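Local coordinates for ribosome-inactivating protein 3 (PDB 2PQG) that belongs to the plant ribosome-inactivating proteins, with a single chain that combines a mixed beta-sheet and many helices, at residues A[29-34]-A[38-43]; A[84-89]-A[93-98]; A[193-198]-A[252-257]. One frame throughout, in Å; residues are numbered along the deposited sequence.

The three contacts follow one another along the chain: contact 1 closes before contact 2 opens, and contact 2 before contact 3. Contact 1 folds the loop between helix 15-27 and strand 51-57 onto itself; contact 2 ties strand 84-86 of the mixed sheet to the loop leading to strand 101-102; contact 3 joins helix 191-199 to the turn after helix 249-252. Contacts 1 and 3 touch, with centres 18 Å apart and a probable hydrogen bond from Gln38 to Val256, so the early loop and the late chain are stitched together. Contact 2 stands apart, its centre 27 Å from contact 1 and 30 Å from contact 3, across the chain's centre from the latter.

Contact 1. Residues A[29-34]-A[38-43]; sequences HCTDHK and QPVLPP
Thr31 and Val40 make a single antiparallel bridge of the hydrogen-bonded kind, CA to CA 5.2 Å, where the loop between helix 15-27 and strand 51-57 doubles back on itself. Thr31 N donates to Val40 O over 3.0 Å, and Val40 N returns a bond to Thr31 O over 3.1 Å, almost straight at 175°. Beyond the bridge the backbones are joined through a water, which accepts from His33 N and lies 2.7 Å from Gln38 O.

The side chains gather along the flanks of this pair. Thr31 has its hydroxyl between the backbone N and the carbonyl carbon (chi1 59°), which brings OG1 to 3.5 Å from Val40 CB. Val40 CG2 comes to 3.7 Å from His33 CB, so the valine touches both the threonine and the histidine, while the imidazole itself leads off to meet the ring of Phe228. Cys30 turns SG anti to its own carbonyl carbon (chi1 -68°), and the sulfur presses on the CD2 methyl of Leu41 at 3.4 Å; its CB rests against the ring of Pro39. Further along, Pro42 lays CG 3.3 Å from His29 O.

On the far side, Pro39 and Leu41 make backbone bonds with Val259, so the C-terminal chain lines up with 38-43 as well. Across the contact the polar work falls to the peptide groups and one water, with no salt bridge, and the side chains add close apolar contact, which implies a junction that should depend little on ionisation.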
loop_
_atom_site.group_PDB
_atom_site.type_symbol
_atom_site.label_atom_id
_atom_site.label_comp_id
_atom_site.label_asym_id
_atom_site.label_seq_id
_atom_site.Cartn_x
_atom_site.Cartn_y
_atom_site.Cartn_z
ATOM N N HIS A 29 -14.669 6.283 -10.737
ATOM C CA HIS A 29 -15.382 5.028 -10.548
ATOM C C HIS A 29 -16.027 4.891 -9.162
ATOM O O HIS A 29 -16.399 3.788 -8.756
ATOM C CB HIS A 29 -14.438 3.860 -10.807
ATOM C CG HIS A 29 -13.805 3.887 -12.165
ATOM N ND1 HIS A 29 -14.369 3.275 -13.269
ATOM C CD2 HIS A 29 -12.660 4.461 -12.603
ATOM C CE1 HIS A 29 -13.598 3.471 -14.322
ATOM N NE2 HIS A 29 -12.553 4.189 -13.947
ATOM N N CYS A 30 -16.172 6.004 -8.443
ATOM C CA CYS A 30 -16.789 5.974 -7.117
ATOM C C CYS A 30 -18.224 6.533 -7.118
ATOM O O CYS A 30 -18.703 7.051 -8.128
ATOM C CB CYS A 30 -15.929 6.751 -6.115
ATOM S SG CYS A 30 -14.334 5.970 -5.734
ATOM N N THR A 31 -18.913 6.410 -5.988
ATOM C CA THR A 31 -20.278 6.914 -5.888
ATOM C C THR A 31 -20.363 7.969 -4.808
ATOM O O THR A 31 -19.521 8.022 -3.916
ATOM C CB THR A 31 -21.307 5.791 -5.558
ATOM O OG1 THR A 31 -20.967 5.156 -4.314
ATOM C CG2 THR A 31 -21.342 4.754 -6.673
ATOM N N ASP A 32 -21.377 8.818 -4.898
ATOM C CA ASP A 32 -21.569 9.858 -3.906
ATOM C C ASP A 32 -22.709 9.432 -2.988
ATOM O O ASP A 32 -23.859 9.366 -3.413
ATOM C CB ASP A 32 -21.894 11.188 -4.590
ATOM C CG ASP A 32 -21.995 12.343 -3.606
ATOM O OD1 ASP A 32 -22.211 13.494 -4.047
ATOM O OD2 ASP A 32 -21.862 12.106 -2.387
ATOM N N HIS A 33 -22.378 9.111 -1.739
ATOM C CA HIS A 33 -23.376 8.702 -0.755
ATOM C C HIS A 33 -23.715 9.926 0.095
ATOM O O HIS A 33 -22.817 10.648 0.538
ATOM C CB HIS A 33 -22.819 7.596 0.144
ATOM C CG HIS A 33 -23.871 6.807 0.872
ATOM N ND1 HIS A 33 -24.370 5.619 0.393
ATOM C CD2 HIS A 33 -24.493 7.030 2.056
ATOM C CE1 HIS A 33 -25.257 5.134 1.253
ATOM N NE2 HIS A 33 -25.347 5.971 2.268
ATOM N N LYS A 34 -25.006 10.161 0.315
ATOM C CA LYS A 34 -25.453 11.300 1.113
ATOM C C LYS A 34 -24.974 11.125 2.557
ATOM O O LYS A 34 -25.087 10.036 3.126
ATOM C CB LYS A 34 -26.984 11.395 1.074
ATOM C CG LYS A 34 -27.563 12.609 1.793
ATOM C CD LYS A 34 -29.006 12.372 2.235
ATOM C CE LYS A 34 -30.017 12.721 1.152
ATOM N NZ LYS A 34 -29.793 11.967 -0.109
ATOM N N GLN A 38 -16.454 11.692 1.923
ATOM C CA GLN A 38 -15.569 10.978 1.009
ATOM C C GLN A 38 -16.283 10.115 -0.016
ATOM O O GLN A 38 -17.361 9.590 0.241
ATOM C CB GLN A 38 -14.618 10.054 1.774
ATOM C CG GLN A 38 -13.819 10.707 2.874
ATOM C CD GLN A 38 -14.542 10.698 4.203
ATOM O OE1 GLN A 38 -15.733 10.386 4.277
ATOM N NE2 GLN A 38 -13.825 11.050 5.264
ATOM N N PRO A 39 -15.686 9.972 -1.208
ATOM C CA PRO A 39 -16.274 9.147 -2.260
ATOM C C PRO A 39 -16.252 7.701 -1.776
ATOM O O PRO A 39 -15.337 7.299 -1.056
ATOM C CB PRO A 39 -15.326 9.364 -3.433
ATOM C CG PRO A 39 -14.926 10.773 -3.262
ATOM C CD PRO A 39 -14.664 10.872 -1.773
ATOM N N VAL A 40 -17.254 6.927 -2.180
ATOM C CA VAL A 40 -17.359 5.525 -1.793
ATOM C C VAL A 40 -16.849 4.647 -2.934
ATOM O O VAL A 40 -17.368 4.712 -4.055
ATOM C CB VAL A 40 -18.820 5.155 -1.492
ATOM C CG1 VAL A 40 -18.893 3.763 -0.888
ATOM C CG2 VAL A 40 -19.421 6.179 -0.556
ATOM N N LEU A 41 -15.837 3.831 -2.642
ATOM C CA LEU A 41 -15.241 2.949 -3.640
ATOM C C LEU A 41 -16.218 1.885 -4.127
ATOM O O LEU A 41 -17.237 1.629 -3.488
ATOM C CB LEU A 41 -13.999 2.274 -3.060
ATOM C CG LEU A 41 -12.863 3.226 -2.694
ATOM C CD1 LEU A 41 -11.784 2.458 -1.957
ATOM C CD2 LEU A 41 -12.301 3.873 -3.938
ATOM N N PRO A 42 -15.921 1.257 -5.280
ATOM C CA PRO A 42 -16.803 0.217 -5.820
ATOM C C PRO A 42 -16.959 -0.920 -4.812
ATOM O O PRO A 42 -16.030 -1.223 -4.068
ATOM C CB PRO A 42 -16.064 -0.237 -7.076
ATOM C CG PRO A 42 -15.297 0.991 -7.490
ATOM C CD PRO A 42 -14.783 1.508 -6.187
ATOM N N PRO A 43 -18.139 -1.564 -4.770
ATOM C CA PRO A 43 -18.350 -2.668 -3.826
ATOM C C PRO A 43 -17.376 -3.808 -4.060
ATOM O O PRO A 43 -17.058 -4.148 -5.201
ATOM C CB PRO A 43 -19.800 -3.074 -4.084
ATOM C CG PRO A 43 -20.005 -2.703 -5.521
ATOM C CD PRO A 43 -19.338 -1.354 -5.599
HETATM O O HOH W 1 -19.825 10.173 -0.646
#

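Contact 2. Residues A[84-89]-A[93-98]; sequences WWEFGK and THLLGD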
loop_
_atom_site.group_PDB
_atom_site.type_symbol
_atom_site.label_atom_id
_atom_site.label_comp_id
_atom_site.label_asym_id
_atom_site.label_seq_id
_atom_site.Cartn_x
_atom_site.Cartn_y
_atom_site.Cartn_z
ATOM N N TRP A 84 4.869 -11.635 -13.136
ATOM C CA TRP A 84 3.936 -11.129 -12.132
ATOM C C TRP A 84 4.126 -11.860 -10.824
ATOM O O TRP A 84 4.166 -13.086 -10.784
ATOM C CB TRP A 84 2.483 -11.292 -12.579
ATOM C CG TRP A 84 2.032 -10.242 -13.545
ATOM C CD1 TRP A 84 1.962 -10.355 -14.903
ATOM C CD2 TRP A 84 1.598 -8.911 -13.227
ATOM N NE1 TRP A 84 1.511 -9.180 -15.452
ATOM C CE2 TRP A 84 1.280 -8.278 -14.449
ATOM C CE3 TRP A 84 1.448 -8.197 -12.033
ATOM C CZ2 TRP A 84 0.821 -6.956 -14.510
ATOM C CZ3 TRP A 84 0.994 -6.884 -12.094
ATOM C CH2 TRP A 84 0.684 -6.278 -13.327
ATOM N N TRP A 85 4.244 -11.088 -9.754
ATOM C CA TRP A 85 4.429 -11.631 -8.421
ATOM C C TRP A 85 3.219 -11.266 -7.595
ATOM O O TRP A 85 2.946 -10.088 -7.372
ATOM C CB TRP A 85 5.675 -11.038 -7.794
ATOM C CG TRP A 85 6.913 -11.513 -8.432
ATOM C CD1 TRP A 85 7.627 -10.909 -9.441
ATOM C CD2 TRP A 85 7.594 -12.721 -8.125
ATOM N NE1 TRP A 85 8.725 -11.671 -9.766
ATOM C CE2 TRP A 85 8.741 -12.781 -8.960
ATOM C CE3 TRP A 85 7.377 -13.744 -7.193
ATOM C CZ2 TRP A 85 9.635 -13.858 -8.922
ATOM C CZ3 TRP A 85 8.270 -14.813 -7.157
ATOM C CH2 TRP A 85 9.398 -14.849 -8.002
ATOM N N GLU A 86 2.504 -12.284 -7.130
ATOM C CA GLU A 86 1.287 -12.065 -6.359
ATOM C C GLU A 86 1.326 -12.449 -4.881
ATOM O O GLU A 86 1.954 -13.435 -4.482
ATOM C CB GLU A 86 0.147 -12.814 -7.038
ATOM C CG GLU A 86 -1.227 -12.374 -6.606
ATOM C CD GLU A 86 -2.317 -13.183 -7.272
ATOM O OE1 GLU A 86 -2.029 -13.822 -8.309
ATOM O OE2 GLU A 86 -3.461 -13.170 -6.767
ATOM N N PHE A 87 0.637 -11.653 -4.072
ATOM C CA PHE A 87 0.547 -11.893 -2.636
ATOM C C PHE A 87 -0.188 -13.208 -2.410
ATOM O O PHE A 87 -1.310 -13.390 -2.889
ATOM C CB PHE A 87 -0.216 -10.753 -1.957
ATOM C CG PHE A 87 0.641 -9.579 -1.584
ATOM C CD1 PHE A 87 0.247 -8.290 -1.915
ATOM C CD2 PHE A 87 1.817 -9.758 -0.867
ATOM C CE1 PHE A 87 1.004 -7.193 -1.532
ATOM C CE2 PHE A 87 2.579 -8.672 -0.479
ATOM C CZ PHE A 87 2.174 -7.383 -0.814
ATOM N N GLY A 88 0.446 -14.120 -1.685
ATOM C CA GLY A 88 -0.165 -15.405 -1.425
ATOM C C GLY A 88 0.886 -16.489 -1.359
ATOM O O GLY A 88 2.081 -16.195 -1.346
ATOM N N LYS A 89 0.444 -17.743 -1.316
ATOM C CA LYS A 89 1.345 -18.895 -1.242
ATOM C C LYS A 89 0.691 -20.075 -1.966
ATOM O O LYS A 89 -0.522 -20.055 -2.203
ATOM C CB LYS A 89 1.611 -19.256 0.233
ATOM C CG LYS A 89 0.361 -19.663 1.019
ATOM C CD LYS A 89 0.611 -19.767 2.527
ATOM C CE LYS A 89 -0.536 -20.505 3.243
ATOM N NZ LYS A 89 -1.895 -19.925 2.999
ATOM N N THR A 93 -5.603 -19.087 -4.471
ATOM C CA THR A 93 -6.159 -18.871 -5.795
ATOM C C THR A 93 -5.668 -17.550 -6.373
ATOM O O THR A 93 -5.847 -16.497 -5.772
ATOM C CB THR A 93 -7.711 -18.899 -5.724
ATOM O OG1 THR A 93 -8.147 -20.264 -5.641
ATOM C CG2 THR A 93 -8.344 -18.221 -6.937
ATOM N N HIS A 94 -5.035 -17.619 -7.535
ATOM C CA HIS A 94 -4.518 -16.427 -8.187
ATOM C C HIS A 94 -5.599 -15.500 -8.709
ATOM O O HIS A 94 -6.567 -15.948 -9.326
ATOM C CB HIS A 94 -3.614 -16.800 -9.364
ATOM C CG HIS A 94 -2.192 -17.089 -8.994
ATOM N ND1 HIS A 94 -1.636 -18.348 -9.074
ATOM C CD2 HIS A 94 -1.212 -16.274 -8.543
ATOM C CE1 HIS A 94 -0.374 -18.296 -8.683
ATOM N NE2 HIS A 94 -0.092 -17.048 -8.355
ATOM N N LEU A 95 -5.451 -14.206 -8.430
ATOM C CA LEU A 95 -6.380 -13.212 -8.956
ATOM C C LEU A 95 -5.700 -12.687 -10.241
ATOM O O LEU A 95 -6.373 -12.322 -11.209
ATOM C CB LEU A 95 -6.596 -12.041 -7.985
ATOM C CG LEU A 95 -7.272 -12.415 -6.667
ATOM C CD1 LEU A 95 -7.395 -11.182 -5.800
ATOM C CD2 LEU A 95 -8.644 -13.022 -6.937
ATOM N N LEU A 96 -4.365 -12.648 -10.256
ATOM C CA LEU A 96 -3.622 -12.183 -11.427
ATOM C C LEU A 96 -3.563 -13.264 -12.507
ATOM O O LEU A 96 -3.558 -14.467 -12.215
ATOM C CB LEU A 96 -2.193 -11.803 -11.035
ATOM C CG LEU A 96 -2.044 -10.799 -9.884
ATOM C CD1 LEU A 96 -0.565 -10.426 -9.701
ATOM C CD2 LEU A 96 -2.872 -9.553 -10.178
ATOM N N GLY A 97 -3.544 -12.828 -13.760
ATOM C CA GLY A 97 -3.427 -13.749 -14.876
ATOM C C GLY A 97 -1.995 -13.607 -15.377
ATOM O O GLY A 97 -1.170 -12.959 -14.727
ATOM N N ASP A 98 -1.683 -14.209 -16.520
ATOM C CA ASP A 98 -0.344 -14.127 -17.119
ATOM C C ASP A 98 0.761 -14.881 -16.406
ATOM O O ASP A 98 1.870 -14.366 -16.295
ATOM C CB ASP A 98 0.101 -12.664 -17.278
ATOM C CG ASP A 98 -0.578 -11.961 -18.447
ATOM O OD1 ASP A 98 -1.331 -12.624 -19.194
ATOM O OD2 ASP A 98 -0.348 -10.743 -18.619
HETATM O O HOH W 2 1.215 -8.309 -18.564
HETATM O O HOH W 3 4.342 -13.792 -14.743
#
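Trp84 and Glu86 face Asp98 and Leu96 across a gap too wide for direct strand pairing, Glu86 CA lying 7.1 Å from Leu96 CA. The arrangement belongs to the connection between two parallel neighbours of the mixed sheet: 84-86 is a strand, and 93-98 is part of the loop that returns the chain to strand 101-102 alongside it.

Glu86 bridges the gap. With CG anti to the backbone N (chi1 -163°) and the chain extended beyond, its carboxylate comes up to two successive amides of the loop. Leu95 N gives Glu86 OE2 a nearly straight bond (2.8 Å, 172°), taken on the syn lone pair. Leu96 N lies 3.3 Å from Glu86 OE1 in a doubtful bond, since OE1 is modelled too close to a neighbour. The Leu95 N-H at least meets this buried carboxylate, which would probably favour its charged form.

Leu96 and Glu86 lie alongside, pointing opposite ways, with Leu96 CD1 3.6 Å from Glu86 CB. Leu96 CD1 also reaches Trp84 CE3 at 3.8 Å, and Ala66 of strand 62-68 touches this leucine.

Asp98 closes the far end. Its CB lies 3.8 Å from Trp84 CD1, with carboxylate and indole planes 45° apart. One water joins Trp84 N to Asp98 O; a second, in the plane of the indole at its edge, accepts from Trp84 NE1 and donates to Asp98 OD2 at 2.9 Å.

Contact 3. Residues A[193-198]-A[252-257]; sequences VSRTVD and AARIVA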
loop_
_atom_site.group_PDB
_atom_site.type_symbol
_atom_site.label_atom_id
_atom_site.label_comp_id
_atom_site.label_asym_id
_atom_site.label_seq_id
_atom_site.Cartn_x
_atom_site.Cartn_y
_atom_site.Cartn_z
ATOM N N VAL A 193 -2.094 10.311 5.383
ATOM C CA VAL A 193 -0.847 9.698 4.943
ATOM C C VAL A 193 -0.256 10.462 3.757
ATOM O O VAL A 193 0.952 10.712 3.714
ATOM C CB VAL A 193 -1.064 8.224 4.528
ATOM C CG1 VAL A 193 0.169 7.690 3.803
ATOM C CG2 VAL A 193 -1.353 7.391 5.768
ATOM N N SER A 194 -1.098 10.826 2.794
ATOM C CA SER A 194 -0.623 11.565 1.642
ATOM C C SER A 194 -0.073 12.922 2.092
ATOM O O SER A 194 0.896 13.415 1.513
ATOM C CB SER A 194 -1.743 11.747 0.621
ATOM O OG SER A 194 -2.847 12.415 1.191
ATOM N N ARG A 195 -0.668 13.527 3.122
ATOM C CA ARG A 195 -0.160 14.813 3.610
ATOM C C ARG A 195 1.212 14.634 4.256
ATOM O O ARG A 195 2.118 15.430 4.040
ATOM C CB ARG A 195 -1.100 15.446 4.639
ATOM C CG ARG A 195 -2.392 16.001 4.072
ATOM C CD ARG A 195 -2.982 17.049 5.006
ATOM N NE ARG A 195 -3.186 16.528 6.355
ATOM C CZ ARG A 195 -4.235 15.804 6.731
ATOM N NH1 ARG A 195 -4.325 15.371 7.983
ATOM N NH2 ARG A 195 -5.200 15.528 5.861
ATOM N N THR A 196 1.357 13.581 5.051
ATOM C CA THR A 196 2.615 13.305 5.733
ATOM C C THR A 196 3.698 12.827 4.775
ATOM O O THR A 196 4.851 13.252 4.882
ATOM C CB THR A 196 2.416 12.261 6.849
ATOM O OG1 THR A 196 1.500 12.782 7.821
ATOM C CG2 THR A 196 3.744 11.940 7.536
ATOM N N VAL A 197 3.337 11.957 3.837
ATOM C CA VAL A 197 4.319 11.463 2.883
ATOM C C VAL A 197 4.748 12.558 1.910
ATOM O O VAL A 197 5.904 12.576 1.485
ATOM C CB VAL A 197 3.796 10.259 2.068
ATOM C CG1 VAL A 197 4.829 9.863 1.007
ATOM C CG2 VAL A 197 3.517 9.092 2.991
ATOM N N ASP A 198 3.841 13.469 1.559
ATOM C CA ASP A 198 4.212 14.529 0.625
ATOM C C ASP A 198 5.063 15.571 1.303
ATOM O O ASP A 198 5.999 16.097 0.710
ATOM C CB ASP A 198 3.001 15.235 0.015
ATOM C CG ASP A 198 3.413 16.297 -1.006
ATOM O OD1 ASP A 198 3.970 15.933 -2.069
ATOM O OD2 ASP A 198 3.198 17.497 -0.742
ATOM N N ALA A 252 -12.773 12.897 10.892
ATOM C CA ALA A 252 -12.634 11.769 9.992
ATOM C C ALA A 252 -12.370 12.263 8.571
ATOM O O ALA A 252 -11.672 11.602 7.801
ATOM C CB ALA A 252 -13.892 10.913 10.030
ATOM N N ALA A 253 -12.921 13.426 8.228
ATOM C CA ALA A 253 -12.734 13.986 6.895
ATOM C C ALA A 253 -11.302 14.490 6.700
ATOM O O ALA A 253 -10.845 14.708 5.575
ATOM C CB ALA A 253 -13.729 15.115 6.655
ATOM N N ARG A 254 -10.582 14.673 7.793
ATOM C CA ARG A 254 -9.197 15.144 7.728
ATOM C C ARG A 254 -8.245 13.952 7.700
ATOM O O ARG A 254 -7.021 14.120 7.623
ATOM C CB ARG A 254 -8.871 15.956 8.973
ATOM C CG ARG A 254 -9.203 17.421 8.901
ATOM C CD ARG A 254 -7.991 18.282 9.233
ATOM N NE ARG A 254 -6.964 18.226 8.193
ATOM C CZ ARG A 254 -5.863 18.976 8.183
ATOM N NH1 ARG A 254 -5.640 19.845 9.161
ATOM N NH2 ARG A 254 -4.987 18.863 7.193
ATOM N N ILE A 255 -8.808 12.751 7.694
ATOM C CA ILE A 255 -8.044 11.528 7.815
ATOM C C ILE A 255 -8.151 10.546 6.667
ATOM O O ILE A 255 -7.140 10.098 6.134
ATOM C CB ILE A 255 -8.491 10.851 9.142
ATOM C CG1 ILE A 255 -8.025 11.674 10.352
ATOM C CG2 ILE A 255 -8.002 9.430 9.231
ATOM C CD1 ILE A 255 -8.505 11.127 11.683
ATOM N N VAL A 256 -9.385 10.177 6.343
ATOM C CA VAL A 256 -9.628 9.256 5.240
ATOM C C VAL A 256 -10.119 10.043 4.032
ATOM O O VAL A 256 -10.925 10.965 4.156
ATOM C CB VAL A 256 -10.673 8.175 5.586
ATOM C CG1 VAL A 256 -10.024 7.084 6.418
ATOM C CG2 VAL A 256 -11.831 8.799 6.338
ATOM N N ALA A 257 -9.616 9.677 2.858
ATOM C CA ALA A 257 -9.986 10.347 1.618
ATOM C C ALA A 257 -11.020 9.524 0.867
ATOM O O ALA A 257 -11.937 10.075 0.272
ATOM C CB ALA A 257 -8.744 10.568 0.747
#
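Arg195 sets off with CG anti to its carbonyl carbon and then bends at chi3 (-56°), while Arg254, bent at chi2 and chi3, folds its guanidinium back over that of Arg195. The first guanidinium reaches the backbone of the second arginine end-on: NH1 and NH2 both donate to Arg254 O, at 3.0 Å from NH1 and 2.9 Å from NH2. The oxygen sits practically in the guanidinium plane of Arg195, between the two nitrogens. Seen from the carbonyl the two bonds differ, since NH1 approaches in the carbonyl plane and NH2 is tilted 34° from it.

Arg195 projects from helix 191-199, whose inner side packs through Val197 and Ser194 on helix 15-27. Arg254 stands just past helix 249-252, in a turn where Ala252 O accepts from both Ile255 N and Val256 N. In this helical part of the ribosome-inactivating protein fold the contact therefore clips the turn to the helix at the protein surface, and a backbone bond between Ile255 and Thr192 joins the same two parts deeper in.

The side chains run nearly perpendicular, and the two guanidinium planes make 46°, so this is not a parallel stack. Arg254 NH2 lies over one face of the Arg195 guanidinium, displaced toward the rim, 3.1 Å from Arg195 NE; both nitrogens are donors, so no bond joins them and the like charges probably repel.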